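Putative oxidoreductase FAD-binding subunit (Sulfolobus tokodaii, PDB 4ZOH) probably serves as the flavoprotein subunit of a molybdopterin-dependent oxidoreductase complex, binding FAD and passing electrons through it. Local coordinates at residues 78-83 / 87-92; 124-129 / 167-172; 32-37 / 101-106; 59-64 / 161-166. One frame throughout, in Å; residues are numbered along the deposited sequence.

Interaction 1 (78-83 / 87-92)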
# COMPACT_ATOMS: atom_id res chain seq x y z
N TYR B 78 36.87 -15.62 -10.51
CA TYR B 78 37.45 -15.11 -9.27
C TYR B 78 38.52 -16.08 -8.76
O TYR B 78 39.61 -15.64 -8.37
CB TYR B 78 36.39 -14.86 -8.17
CG TYR B 78 36.98 -14.52 -6.81
CD1 TYR B 78 37.28 -13.21 -6.47
CD2 TYR B 78 37.20 -15.52 -5.84
CE1 TYR B 78 37.79 -12.89 -5.23
CE2 TYR B 78 37.72 -15.22 -4.57
CZ TYR B 78 38.00 -13.90 -4.28
OH TYR B 78 38.48 -13.56 -3.04
N ASN B 79 38.20 -17.37 -8.75
CA ASN B 79 39.14 -18.36 -8.16
C ASN B 79 40.39 -18.53 -9.03
O ASN B 79 41.46 -18.56 -8.52
CB ASN B 79 38.46 -19.72 -7.92
CG ASN B 79 37.54 -19.70 -6.71
OD1 ASN B 79 37.79 -19.03 -5.72
ND2 ASN B 79 36.47 -20.45 -6.80
N ILE B 80 40.20 -18.59 -10.33
CA ILE B 80 41.33 -18.59 -11.28
C ILE B 80 42.21 -17.35 -11.05
O ILE B 80 43.41 -17.45 -10.94
CB ILE B 80 40.83 -18.69 -12.73
CG1 ILE B 80 40.13 -20.03 -12.90
CG2 ILE B 80 41.98 -18.47 -13.71
CD1 ILE B 80 39.36 -20.28 -14.21
N SER B 81 41.59 -16.20 -10.87
CA SER B 81 42.33 -14.95 -10.67
C SER B 81 43.17 -14.98 -9.41
O SER B 81 44.12 -14.19 -9.27
CB SER B 81 41.39 -13.74 -10.76
OG SER B 81 40.87 -13.38 -9.52
N LYS B 82 42.89 -15.93 -8.51
CA LYS B 82 43.52 -15.92 -7.19
C LYS B 82 44.54 -17.00 -7.09
O LYS B 82 45.22 -17.10 -6.08
CB LYS B 82 42.50 -16.13 -6.04
CG LYS B 82 41.53 -15.00 -5.78
CD LYS B 82 42.32 -13.80 -5.32
CE LYS B 82 41.40 -12.62 -5.18
NZ LYS B 82 42.16 -11.40 -4.76
N SER B 83 44.72 -17.77 -8.16
CA SER B 83 45.53 -18.96 -8.08
C SER B 83 46.92 -19.01 -8.81
O SER B 83 47.47 -20.09 -9.07
CB SER B 83 44.66 -20.13 -8.46
OG SER B 83 44.51 -20.14 -9.82
N LEU B 87 50.09 -15.82 -16.62
CA LEU B 87 49.15 -15.23 -17.65
C LEU B 87 47.62 -15.40 -17.37
O LEU B 87 46.85 -14.43 -17.45
CB LEU B 87 49.47 -15.69 -19.08
CG LEU B 87 48.63 -15.07 -20.17
CD1 LEU B 87 48.83 -13.55 -20.26
CD2 LEU B 87 48.88 -15.69 -21.53
N LEU B 88 47.21 -16.64 -17.15
CA LEU B 88 45.81 -17.01 -17.06
C LEU B 88 45.09 -16.32 -15.87
O LEU B 88 44.01 -15.77 -16.04
CB LEU B 88 45.65 -18.55 -17.03
CG LEU B 88 44.15 -18.97 -17.22
CD1 LEU B 88 43.70 -18.47 -18.59
CD2 LEU B 88 43.87 -20.47 -17.09
N SER B 89 45.71 -16.35 -14.70
CA SER B 89 45.17 -15.67 -13.53
C SER B 89 44.99 -14.19 -13.73
O SER B 89 43.95 -13.63 -13.36
CB SER B 89 46.01 -15.92 -12.31
OG SER B 89 45.95 -17.31 -12.00
N GLU B 90 46.02 -13.55 -14.28
CA GLU B 90 45.89 -12.13 -14.53
C GLU B 90 44.78 -11.84 -15.58
O GLU B 90 44.02 -10.89 -15.43
CB GLU B 90 47.21 -11.54 -14.93
CG GLU B 90 47.17 -10.08 -15.35
CD GLU B 90 48.54 -9.60 -15.78
OE1 GLU B 90 49.50 -9.95 -15.08
OE2 GLU B 90 48.64 -8.90 -16.81
N THR B 91 44.68 -12.68 -16.61
CA THR B 91 43.66 -12.54 -17.63
C THR B 91 42.25 -12.66 -16.99
O THR B 91 41.41 -11.83 -17.29
CB THR B 91 43.80 -13.61 -18.72
OG1 THR B 91 45.09 -13.47 -19.30
CG2 THR B 91 42.76 -13.43 -19.84
N ALA B 92 42.03 -13.68 -16.16
CA ALA B 92 40.72 -13.88 -15.45
C ALA B 92 40.33 -12.64 -14.66
O ALA B 92 39.15 -12.26 -14.69
CB ALA B 92 40.79 -15.07 -14.53
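Between Ile-80 and Ser-89 the one flat group involved is a peptide carbonyl: the ring of Tyr-78, the sole aromatic of the two segments, is turned away from the contact and carries Lys-82 CG over one face, toward the rim, with no part of 87-92 at its edge. Ser-89 OG donates to Ile-80 O at 2.8 Å, approaching 29° off the plane of that carbonyl. Ile-80 O takes two more bonds, from the backbone N of Ser-83 and, at 3.1 Å, from Ser-83 OG, so three donors grip the C-terminal end of helix 77-81. Ser-89 OG also bonds the backbone N of Ile-85, which ties the connecting loop to the same hydroxyl. With alanine in place of Ser-89, Ile-80 O would probably lose its link to the second helix and the N-H of Ile-85 its mate. Beyond the hydroxyl the backbones come close, 4.1 Å between the CA atoms of Ser-81 and Ser-89, and Ser-81 CA makes a C-H···O contact of 3.4 Å to Ser-89 O. Beside this polar seam the CG2 branch of Ile-80, lying opposite its own backbone N, reaches Ala-92 CB at 3.7 Å and Leu-88 CG at 4.2 Å; the small Ala-92 permits this closeness. Ile-80 and Ala-92 rest on Tyr-119 of helix 119-125, and Ile-80 and Leu-88 on Ile-71 of strand 68-72, so the two short, consecutive helices pack against both that helix and strand 68-72 of the five-stranded sheet.

Interaction 2 (124-129 / 167-172)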
# COMPACT_ATOMS: atom_id res chain seq x y z
N ILE B 124 44.88 -19.35 -26.30
CA ILE B 124 45.51 -19.68 -27.59
C ILE B 124 47.02 -19.58 -27.47
O ILE B 124 47.73 -20.39 -28.05
CB ILE B 124 44.91 -18.89 -28.79
CG1 ILE B 124 45.29 -19.56 -30.13
CG2 ILE B 124 45.31 -17.45 -28.77
CD1 ILE B 124 44.24 -20.52 -30.65
N ALA B 125 47.47 -18.62 -26.66
CA ALA B 125 48.88 -18.34 -26.41
C ALA B 125 49.51 -19.46 -25.62
O ALA B 125 50.69 -19.79 -25.80
CB ALA B 125 49.05 -17.04 -25.67
N MET B 126 48.72 -20.02 -24.71
CA MET B 126 49.15 -21.09 -23.86
C MET B 126 49.11 -22.50 -24.52
O MET B 126 49.58 -23.45 -23.92
CB MET B 126 48.31 -21.02 -22.59
CG MET B 126 48.66 -19.83 -21.74
SD MET B 126 47.57 -19.61 -20.32
CE MET B 126 48.50 -20.40 -18.95
N ASP B 127 48.58 -22.63 -25.74
CA ASP B 127 48.28 -24.00 -26.29
C ASP B 127 47.46 -24.83 -25.29
O ASP B 127 47.70 -26.04 -25.09
CB ASP B 127 49.52 -24.82 -26.79
CG ASP B 127 50.52 -24.00 -27.62
OD1 ASP B 127 50.11 -23.32 -28.58
OD2 ASP B 127 51.73 -24.01 -27.26
N ALA B 128 46.49 -24.16 -24.66
CA ALA B 128 45.52 -24.81 -23.79
C ALA B 128 44.84 -25.98 -24.48
O ALA B 128 44.68 -25.98 -25.74
CB ALA B 128 44.47 -23.80 -23.37
N LYS B 129 44.42 -26.97 -23.67
CA LYS B 129 43.52 -28.04 -24.16
C LYS B 129 42.22 -28.17 -23.34
O LYS B 129 42.22 -27.96 -22.12
CB LYS B 129 44.23 -29.41 -24.11
CG LYS B 129 45.46 -29.55 -24.99
CD LYS B 129 46.05 -30.98 -24.85
CE LYS B 129 47.40 -31.13 -25.56
NZ LYS B 129 47.35 -30.54 -26.94
N PRO B 167 50.00 -25.69 -19.89
CA PRO B 167 51.32 -25.94 -19.30
C PRO B 167 51.52 -25.01 -18.10
O PRO B 167 50.79 -24.01 -17.96
CB PRO B 167 52.29 -25.55 -20.44
CG PRO B 167 51.47 -25.66 -21.70
CD PRO B 167 50.09 -25.19 -21.28
N THR B 168 52.50 -25.29 -17.26
CA THR B 168 52.70 -24.50 -16.04
C THR B 168 53.50 -23.21 -16.17
O THR B 168 53.49 -22.39 -15.24
CB THR B 168 53.33 -25.32 -14.91
OG1 THR B 168 54.42 -26.04 -15.45
CG2 THR B 168 52.33 -26.29 -14.41
N PHE B 169 54.20 -23.06 -17.30
CA PHE B 169 55.01 -21.86 -17.65
C PHE B 169 55.85 -21.30 -16.53
O PHE B 169 55.90 -20.07 -16.37
CB PHE B 169 54.14 -20.75 -18.25
CG PHE B 169 53.42 -21.17 -19.49
CD1 PHE B 169 54.08 -21.19 -20.72
CD2 PHE B 169 52.09 -21.56 -19.43
CE1 PHE B 169 53.41 -21.61 -21.85
CE2 PHE B 169 51.40 -21.95 -20.55
CZ PHE B 169 52.07 -21.99 -21.77
N GLU B 170 56.54 -22.16 -15.78
CA GLU B 170 57.40 -21.68 -14.68
C GLU B 170 58.59 -20.84 -15.20
O GLU B 170 59.17 -21.17 -16.22
CB GLU B 170 57.92 -22.85 -13.85
CG GLU B 170 56.84 -23.43 -12.94
CD GLU B 170 57.22 -24.78 -12.36
OE1 GLU B 170 58.38 -24.90 -11.89
OE2 GLU B 170 56.37 -25.71 -12.38
N GLY B 171 58.95 -19.80 -14.46
CA GLY B 171 59.93 -18.81 -14.91
C GLY B 171 59.54 -17.92 -16.13
O GLY B 171 60.36 -17.06 -16.56
N TYR B 172 58.32 -18.09 -16.68
CA TYR B 172 57.89 -17.25 -17.78
C TYR B 172 57.50 -15.88 -17.29
O TYR B 172 57.09 -15.76 -16.15
CB TYR B 172 56.73 -17.83 -18.54
CG TYR B 172 57.10 -18.80 -19.59
CD1 TYR B 172 57.69 -20.03 -19.26
CD2 TYR B 172 56.79 -18.53 -20.92
CE1 TYR B 172 57.99 -20.96 -20.25
CE2 TYR B 172 57.04 -19.45 -21.90
CZ TYR B 172 57.67 -20.66 -21.57
OH TYR B 172 57.96 -21.56 -22.57
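Met-126 O meets carbon atoms, not a hydrogen-bond donor, of 167-172: Pro-167 CD comes to 3.2 Å from it, and Phe-169 CZ, with the oxygen lying in the ring plane at the edge, to 3.6 Å. The Met-126 side chain follows the same ring. Met-126 CG touches Phe-169 CE2 at 3.7 Å, and the bend at the last torsion (chi3 97°) brings Met-126 CE back to within 3.7 Å of that same CE2. Pro-167 CB covers one face of the Phe-169 ring near the rim, while Phe-169 CD1 stands over the centre of the Tyr-172 ring at the far end of a type II turn. An alanine in place of Phe-169 would probably open a gap beside Met-126, leaving its methyl end less firmly held and the Tyr-172 ring without the edge that meets its face. Met-126 lies where helix 119-125 gives way to a Schellman motif, with Asp-127 at positive phi; Asp-127 forms salt bridges to Arg-206 and Arg-218. Leu-194 of strand 189-198 packs against Met-126, Phe-169 and Tyr-172. Across the two segments, then, cohesion is apolar and depends on shape, and no hydrogen bond crosses between them.

Interaction 3 (32-37 / 101-106). With FAD (flavin-adenine dinucleotide), chain H.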
# COMPACT_ATOMS: atom_id res chain seq x y z
N GLY B 32 27.65 -20.51 -14.60
CA GLY B 32 27.64 -19.25 -13.82
C GLY B 32 26.46 -18.39 -14.31
O GLY B 32 26.11 -17.41 -13.67
N GLY B 33 25.90 -18.77 -15.47
CA GLY B 33 24.74 -18.12 -16.07
C GLY B 33 24.94 -16.71 -16.59
O GLY B 33 23.97 -16.07 -16.98
N HIS B 34 26.18 -16.20 -16.56
CA HIS B 34 26.42 -14.82 -16.92
C HIS B 34 26.58 -14.53 -18.39
O HIS B 34 26.88 -13.43 -18.76
CB HIS B 34 27.52 -14.19 -16.10
CG HIS B 34 27.06 -13.80 -14.73
ND1 HIS B 34 26.38 -14.68 -13.92
CD2 HIS B 34 27.13 -12.64 -14.06
CE1 HIS B 34 26.08 -14.08 -12.77
NE2 HIS B 34 26.54 -12.85 -12.83
N SER B 35 26.30 -15.52 -19.22
CA SER B 35 26.07 -15.32 -20.61
C SER B 35 24.76 -15.96 -20.98
O SER B 35 24.00 -15.36 -21.74
CB SER B 35 27.25 -15.88 -21.47
OG SER B 35 28.38 -15.01 -21.34
N LEU B 36 24.45 -17.14 -20.43
CA LEU B 36 23.15 -17.76 -20.70
C LEU B 36 21.94 -16.90 -20.22
O LEU B 36 21.02 -16.62 -20.96
CB LEU B 36 23.10 -19.17 -20.16
CG LEU B 36 21.84 -20.03 -20.36
CD1 LEU B 36 21.55 -20.45 -21.81
CD2 LEU B 36 22.02 -21.26 -19.45
N ILE B 37 21.98 -16.43 -18.98
CA ILE B 37 20.81 -15.74 -18.43
C ILE B 37 20.57 -14.40 -19.15
O ILE B 37 19.43 -14.13 -19.53
CB ILE B 37 20.82 -15.66 -16.90
CG1 ILE B 37 20.59 -17.07 -16.35
CG2 ILE B 37 19.67 -14.80 -16.39
CD1 ILE B 37 20.99 -17.24 -14.89
N ARG B 101 32.80 -11.80 -11.97
CA ARG B 101 33.84 -12.81 -11.79
C ARG B 101 33.53 -13.79 -10.64
O ARG B 101 34.04 -14.92 -10.56
CB ARG B 101 35.15 -12.09 -11.55
CG ARG B 101 35.63 -11.36 -12.81
CD ARG B 101 37.06 -10.93 -12.63
NE ARG B 101 37.25 -10.02 -11.52
CZ ARG B 101 37.04 -8.70 -11.56
NH1 ARG B 101 36.60 -8.11 -12.65
NH2 ARG B 101 37.26 -7.96 -10.48
N ASN B 102 32.68 -13.35 -9.72
CA ASN B 102 32.22 -14.22 -8.64
C ASN B 102 31.42 -15.37 -9.14
O ASN B 102 31.35 -16.41 -8.49
CB ASN B 102 31.48 -13.38 -7.61
CG ASN B 102 32.40 -12.61 -6.72
OD1 ASN B 102 33.60 -13.04 -6.50
ND2 ASN B 102 31.91 -11.49 -6.15
N MET B 103 30.85 -15.25 -10.34
CA MET B 103 29.97 -16.32 -10.84
C MET B 103 30.37 -16.95 -12.13
O MET B 103 30.16 -18.14 -12.32
CB MET B 103 28.53 -15.81 -11.03
CG MET B 103 27.91 -15.28 -9.73
SD MET B 103 27.28 -16.68 -8.79
CE MET B 103 25.76 -16.96 -9.69
N GLY B 104 30.89 -16.14 -13.05
CA GLY B 104 31.30 -16.67 -14.34
C GLY B 104 32.32 -17.80 -14.22
O GLY B 104 33.18 -17.76 -13.35
N THR B 105 32.21 -18.81 -15.09
CA THR B 105 33.17 -19.92 -15.09
C THR B 105 33.96 -20.04 -16.41
O THR B 105 33.47 -19.65 -17.49
CB THR B 105 32.50 -21.27 -14.80
OG1 THR B 105 31.81 -21.68 -16.00
CG2 THR B 105 31.49 -21.15 -13.53
N ILE B 106 35.17 -20.60 -16.31
CA ILE B 106 36.04 -20.87 -17.51
C ILE B 106 35.34 -21.80 -18.51
O ILE B 106 35.33 -21.50 -19.69
CB ILE B 106 37.47 -21.41 -17.16
CG1 ILE B 106 38.34 -21.57 -18.45
CG2 ILE B 106 37.37 -22.68 -16.34
CD1 ILE B 106 39.82 -21.62 -18.17
PA FAD H . 26.79 -19.67 -18.69
O1A FAD H . 26.17 -18.34 -18.97
O2A FAD H . 26.26 -20.56 -17.65
O5B FAD H . 26.81 -20.53 -20.00
C5B FAD H . 27.24 -19.92 -21.25
C4B FAD H . 27.13 -21.04 -22.44
O4B FAD H . 27.92 -22.26 -22.15
C3B FAD H . 25.69 -21.53 -22.49
O3B FAD H . 25.33 -21.74 -23.83
C2B FAD H . 25.67 -22.83 -21.66
O2B FAD H . 24.64 -23.75 -22.02
C1B FAD H . 26.99 -23.44 -22.01
N9A FAD H . 27.82 -24.06 -20.99
C8A FAD H . 28.14 -23.62 -19.78
N7A FAD H . 29.02 -24.48 -19.20
C5A FAD H . 29.25 -25.47 -20.09
C6A FAD H . 30.07 -26.62 -20.09
N6A FAD H . 30.82 -26.85 -19.02
N1A FAD H . 30.07 -27.44 -21.16
C2A FAD H . 29.36 -27.16 -22.28
N3A FAD H . 28.57 -26.08 -22.31
C4A FAD H . 28.50 -25.21 -21.23
N1 FAD H . 33.44 -12.10 -20.41
C2 FAD H . 34.71 -11.73 -20.83
O2 FAD H . 35.42 -12.56 -21.35
N3 FAD H . 35.18 -10.46 -20.64
C4 FAD H . 34.39 -9.52 -20.08
O4 FAD H . 34.88 -8.40 -19.89
C4X FAD H . 33.08 -9.86 -19.68
N5 FAD H . 32.28 -8.90 -19.10
C5X FAD H . 30.95 -9.26 -18.72
C6 FAD H . 30.14 -8.27 -18.19
C7 FAD H . 28.83 -8.58 -17.78
C7M FAD H . 27.99 -7.43 -17.19
C8 FAD H . 28.34 -9.89 -17.94
C8M FAD H . 26.90 -10.31 -17.54
C9 FAD H . 29.15 -10.89 -18.53
C9A FAD H . 30.46 -10.57 -18.89
N10 FAD H . 31.31 -11.54 -19.48
C10 FAD H . 32.61 -11.15 -19.85
C1' FAD H . 30.89 -12.91 -19.71
C2' FAD H . 31.16 -13.79 -18.48
O2' FAD H . 32.58 -14.03 -18.41
C3' FAD H . 30.35 -15.12 -18.50
O3' FAD H . 30.45 -15.65 -17.18
C4' FAD H . 30.91 -16.15 -19.48
O4' FAD H . 31.00 -15.54 -20.77
C5' FAD H . 30.02 -17.41 -19.57
O5' FAD H . 30.40 -18.24 -18.43
P FAD H . 29.29 -18.76 -17.43
O1P FAD H . 29.92 -19.78 -16.55
O2P FAD H . 28.62 -17.62 -16.77
O3P FAD H . 28.37 -19.49 -18.49
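Gly-32 lies so close to Met-103 that its CA is 3.1 Å from Met-103 O, a C-H···O contact with no room for a side chain: a CB would run straight into that carbonyl oxygen. Gly-104 is similarly pressed, against the FAD ribityl, where a CB would strike O3'. This closeness brings two loops onto one pyrophosphate. FAD O1P is gripped from both segments, by the backbone N of Gly-32, by the backbone N of Thr-105 at 2.9 Å and by Thr-105 OG1 at 2.7 Å. The Thr-105 hydroxyl sits between its own N and carbonyl carbon (chi1 76°), from where it also caps helix 106-112 through the N-H of Gly-108. Successive amides of 32-37 take the other terminal oxygens: Gly-33 N bonds O2A, His-34 N bonds O2P, and Ser-35 N and Leu-36 N share O1A, the last at 2.6 Å and almost perfectly straight (176°). With Leu-36 opening helix 36-41, the positive end of that helix dipole is likely to steady the phosphate charge. Ser-35 OG adds a 2.7 Å bond to ribityl O4'. The His-34 imidazole is pinned by ND1 to Gly-32 O, which lies in its ring plane at 2.8 Å, and its CE1 meets Met-103 CB obliquely at 3.5 Å; another protein chain packs on both residues. The sequences Ala-Gly-Gly-His-Ser and Thr-Ile-Gly-Gly, meeting at the FAD diphosphate, are characteristic of the flavoprotein subunits of the CO dehydrogenase and xanthine oxidase family.

Interaction 4 (59-64 / 161-166). With FAD (flavin-adenine dinucleotide), chain H.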
# COMPACT_ATOMS: atom_id res chain seq x y z
N LEU B 59 33.70 -30.53 -10.35
CA LEU B 59 34.08 -29.76 -11.55
C LEU B 59 34.68 -28.37 -11.28
O LEU B 59 34.91 -27.58 -12.21
CB LEU B 59 32.92 -29.62 -12.54
CG LEU B 59 32.37 -30.95 -13.04
CD1 LEU B 59 31.33 -30.65 -14.09
CD2 LEU B 59 33.52 -31.76 -13.64
N SER B 60 34.89 -28.05 -10.01
CA SER B 60 35.56 -26.83 -9.71
C SER B 60 36.86 -27.14 -8.97
O SER B 60 36.82 -27.69 -7.87
CB SER B 60 34.62 -25.94 -8.90
OG SER B 60 35.39 -24.89 -8.39
N TYR B 61 38.00 -26.81 -9.57
CA TYR B 61 39.34 -27.15 -9.00
C TYR B 61 40.51 -26.60 -9.81
O TYR B 61 40.41 -26.52 -11.02
CB TYR B 61 39.47 -28.67 -8.88
CG TYR B 61 39.32 -29.39 -10.20
CD1 TYR B 61 40.41 -29.55 -11.06
CD2 TYR B 61 38.10 -29.96 -10.59
CE1 TYR B 61 40.29 -30.20 -12.29
CE2 TYR B 61 37.98 -30.66 -11.82
CZ TYR B 61 39.10 -30.76 -12.66
OH TYR B 61 39.06 -31.41 -13.89
N ILE B 62 41.59 -26.19 -9.15
CA ILE B 62 42.87 -25.89 -9.86
C ILE B 62 43.87 -26.98 -9.44
O ILE B 62 44.21 -27.05 -8.29
CB ILE B 62 43.51 -24.49 -9.51
CG1 ILE B 62 42.57 -23.27 -9.77
CG2 ILE B 62 44.84 -24.30 -10.22
CD1 ILE B 62 41.88 -23.33 -11.11
N THR B 63 44.31 -27.83 -10.36
CA THR B 63 45.30 -28.85 -10.00
C THR B 63 46.58 -28.71 -10.86
O THR B 63 46.49 -28.69 -12.08
CB THR B 63 44.73 -30.29 -10.14
OG1 THR B 63 43.55 -30.38 -9.36
CG2 THR B 63 45.69 -31.32 -9.59
N LYS B 64 47.74 -28.64 -10.20
CA LYS B 64 49.06 -28.76 -10.83
C LYS B 64 49.49 -30.23 -10.86
O LYS B 64 49.82 -30.80 -9.84
CB LYS B 64 50.08 -27.90 -10.09
CG LYS B 64 51.32 -27.50 -10.88
CD LYS B 64 52.11 -26.53 -10.01
CE LYS B 64 53.50 -26.21 -10.57
NZ LYS B 64 53.87 -24.79 -10.25
N VAL B 161 32.19 -29.54 -21.66
CA VAL B 161 33.50 -29.24 -21.12
C VAL B 161 33.62 -29.57 -19.63
O VAL B 161 32.84 -29.08 -18.79
CB VAL B 161 33.84 -27.76 -21.37
CG1 VAL B 161 35.24 -27.40 -20.84
CG2 VAL B 161 33.67 -27.45 -22.85
N THR B 162 34.62 -30.36 -19.27
CA THR B 162 34.79 -30.65 -17.88
C THR B 162 36.09 -30.09 -17.32
O THR B 162 36.22 -29.94 -16.05
CB THR B 162 34.73 -32.17 -17.59
OG1 THR B 162 35.58 -32.89 -18.50
CG2 THR B 162 33.31 -32.67 -17.75
N GLU B 163 37.04 -29.79 -18.23
CA GLU B 163 38.42 -29.42 -17.82
C GLU B 163 39.17 -28.65 -18.86
O GLU B 163 39.03 -28.89 -20.05
CB GLU B 163 39.23 -30.64 -17.42
CG GLU B 163 40.56 -30.36 -16.75
CD GLU B 163 41.25 -31.68 -16.40
OE1 GLU B 163 41.67 -32.39 -17.33
OE2 GLU B 163 41.35 -32.03 -15.21
N ILE B 164 39.92 -27.67 -18.38
CA ILE B 164 40.84 -26.94 -19.22
C ILE B 164 42.22 -27.28 -18.69
O ILE B 164 42.44 -27.29 -17.42
CB ILE B 164 40.60 -25.39 -19.21
CG1 ILE B 164 39.29 -25.01 -19.93
CG2 ILE B 164 41.69 -24.68 -20.03
CD1 ILE B 164 37.99 -25.47 -19.26
N GLN B 165 43.11 -27.62 -19.65
CA GLN B 165 44.58 -27.90 -19.37
C GLN B 165 45.53 -26.90 -20.04
O GLN B 165 45.36 -26.53 -21.23
CB GLN B 165 44.94 -29.27 -19.89
CG GLN B 165 44.34 -30.44 -19.11
CD GLN B 165 44.31 -31.67 -19.99
OE1 GLN B 165 45.18 -31.82 -20.85
NE2 GLN B 165 43.30 -32.52 -19.82
N VAL B 166 46.50 -26.46 -19.28
CA VAL B 166 47.52 -25.52 -19.76
C VAL B 166 48.88 -25.97 -19.18
O VAL B 166 48.92 -26.53 -18.07
CB VAL B 166 47.21 -24.05 -19.33
CG1 VAL B 166 45.97 -23.48 -20.07
CG2 VAL B 166 47.12 -23.88 -17.81
PA FAD H . 26.79 -19.67 -18.69
O1A FAD H . 26.17 -18.34 -18.97
O2A FAD H . 26.26 -20.56 -17.65
O5B FAD H . 26.81 -20.53 -20.00
C5B FAD H . 27.24 -19.92 -21.25
C4B FAD H . 27.13 -21.04 -22.44
O4B FAD H . 27.92 -22.26 -22.15
C3B FAD H . 25.69 -21.53 -22.49
O3B FAD H . 25.33 -21.74 -23.83
C2B FAD H . 25.67 -22.83 -21.66
O2B FAD H . 24.64 -23.75 -22.02
C1B FAD H . 26.99 -23.44 -22.01
N9A FAD H . 27.82 -24.06 -20.99
C8A FAD H . 28.14 -23.62 -19.78
N7A FAD H . 29.02 -24.48 -19.20
C5A FAD H . 29.25 -25.47 -20.09
C6A FAD H . 30.07 -26.62 -20.09
N6A FAD H . 30.82 -26.85 -19.02
N1A FAD H . 30.07 -27.44 -21.16
C2A FAD H . 29.36 -27.16 -22.28
N3A FAD H . 28.57 -26.08 -22.31
C4A FAD H . 28.50 -25.21 -21.23
N1 FAD H . 33.44 -12.10 -20.41
C2 FAD H . 34.71 -11.73 -20.83
O2 FAD H . 35.42 -12.56 -21.35
N3 FAD H . 35.18 -10.46 -20.64
C4 FAD H . 34.39 -9.52 -20.08
O4 FAD H . 34.88 -8.40 -19.89
C4X FAD H . 33.08 -9.86 -19.68
N5 FAD H . 32.28 -8.90 -19.10
C5X FAD H . 30.95 -9.26 -18.72
C6 FAD H . 30.14 -8.27 -18.19
C7 FAD H . 28.83 -8.58 -17.78
C7M FAD H . 27.99 -7.43 -17.19
C8 FAD H . 28.34 -9.89 -17.94
C8M FAD H . 26.90 -10.31 -17.54
C9 FAD H . 29.15 -10.89 -18.53
C9A FAD H . 30.46 -10.57 -18.89
N10 FAD H . 31.31 -11.54 -19.48
C10 FAD H . 32.61 -11.15 -19.85
C1' FAD H . 30.89 -12.91 -19.71
C2' FAD H . 31.16 -13.79 -18.48
O2' FAD H . 32.58 -14.03 -18.41
C3' FAD H . 30.35 -15.12 -18.50
O3' FAD H . 30.45 -15.65 -17.18
C4' FAD H . 30.91 -16.15 -19.48
O4' FAD H . 31.00 -15.54 -20.77
C5' FAD H . 30.02 -17.41 -19.57
O5' FAD H . 30.40 -18.24 -18.43
P FAD H . 29.29 -18.76 -17.43
O1P FAD H . 29.92 -19.78 -16.55
O2P FAD H . 28.62 -17.62 -16.77
O3P FAD H . 28.37 -19.49 -18.49
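Tyr-61 and Glu-163 cross at about a right angle, ring and carboxylate planes 81° apart. Glu-163 OE2 lies at the edge of the ring, close to its plane, and accepts the phenol hydroxyl, with 2.7 Å between Tyr-61 OH and Glu-163 OE2; seen from the acid, the donor stands above the carboxylate, 38° out of its plane. The tyrosine gets there by setting CG between its backbone N and carbonyl carbon (chi1 58°), which swings the ring over strand 68-72, the strand separating the two segments, while the extended Glu-163 chain extends to meet it. Glu-163 OE1 is held by Gln-165 NE2 at 3.0 Å on its anti side and by a salt bridge to Lys-131. Leu-59 passes Thr-162 at a slant, its CD2 4.2 Å from Thr-162 CB; the Thr-162 hydroxyl bonds Thr-133. Thr-162 and Glu-163 form a classic beta bulge opposite Lys-131. Just before it, Val-161 O accepts FAD N6A at 3.0 Å in a nearly straight bond, and its N makes a weak one to N1A, so this strand reads the adenine edge. Hydroxyl, amide and ammonium together fix both carboxylate oxygens of a buried glutamate, and the lysine would be expected to favour its ionised form.

All four contacts belong to the FAD-binding part of the chain, and two touch the cofactor: interaction 3 holds the diphosphate and interaction 4 the adenine, their centres about 16 Å apart and joined where Ile-106 CD1 meets Ile-164 CG1 at 3.9 Å. Interactions 1 and 4 each touch all the others. Interaction 1 does so through Ile-106 and the probable Tyr-78 N to Arg-101 O bond of 2.9 Å toward interaction 3, Ile-62 toward interaction 4, and Met-126 packing on Leu-88 toward interaction 2. Interactions 2 and 3 do not touch, their centres about 24 Å and nearest atoms about 7 Å apart, yet interaction 2 shares the sheet with interaction 4 through a probable Lys-129 N to Gln-165 O bond of 2.7 Å.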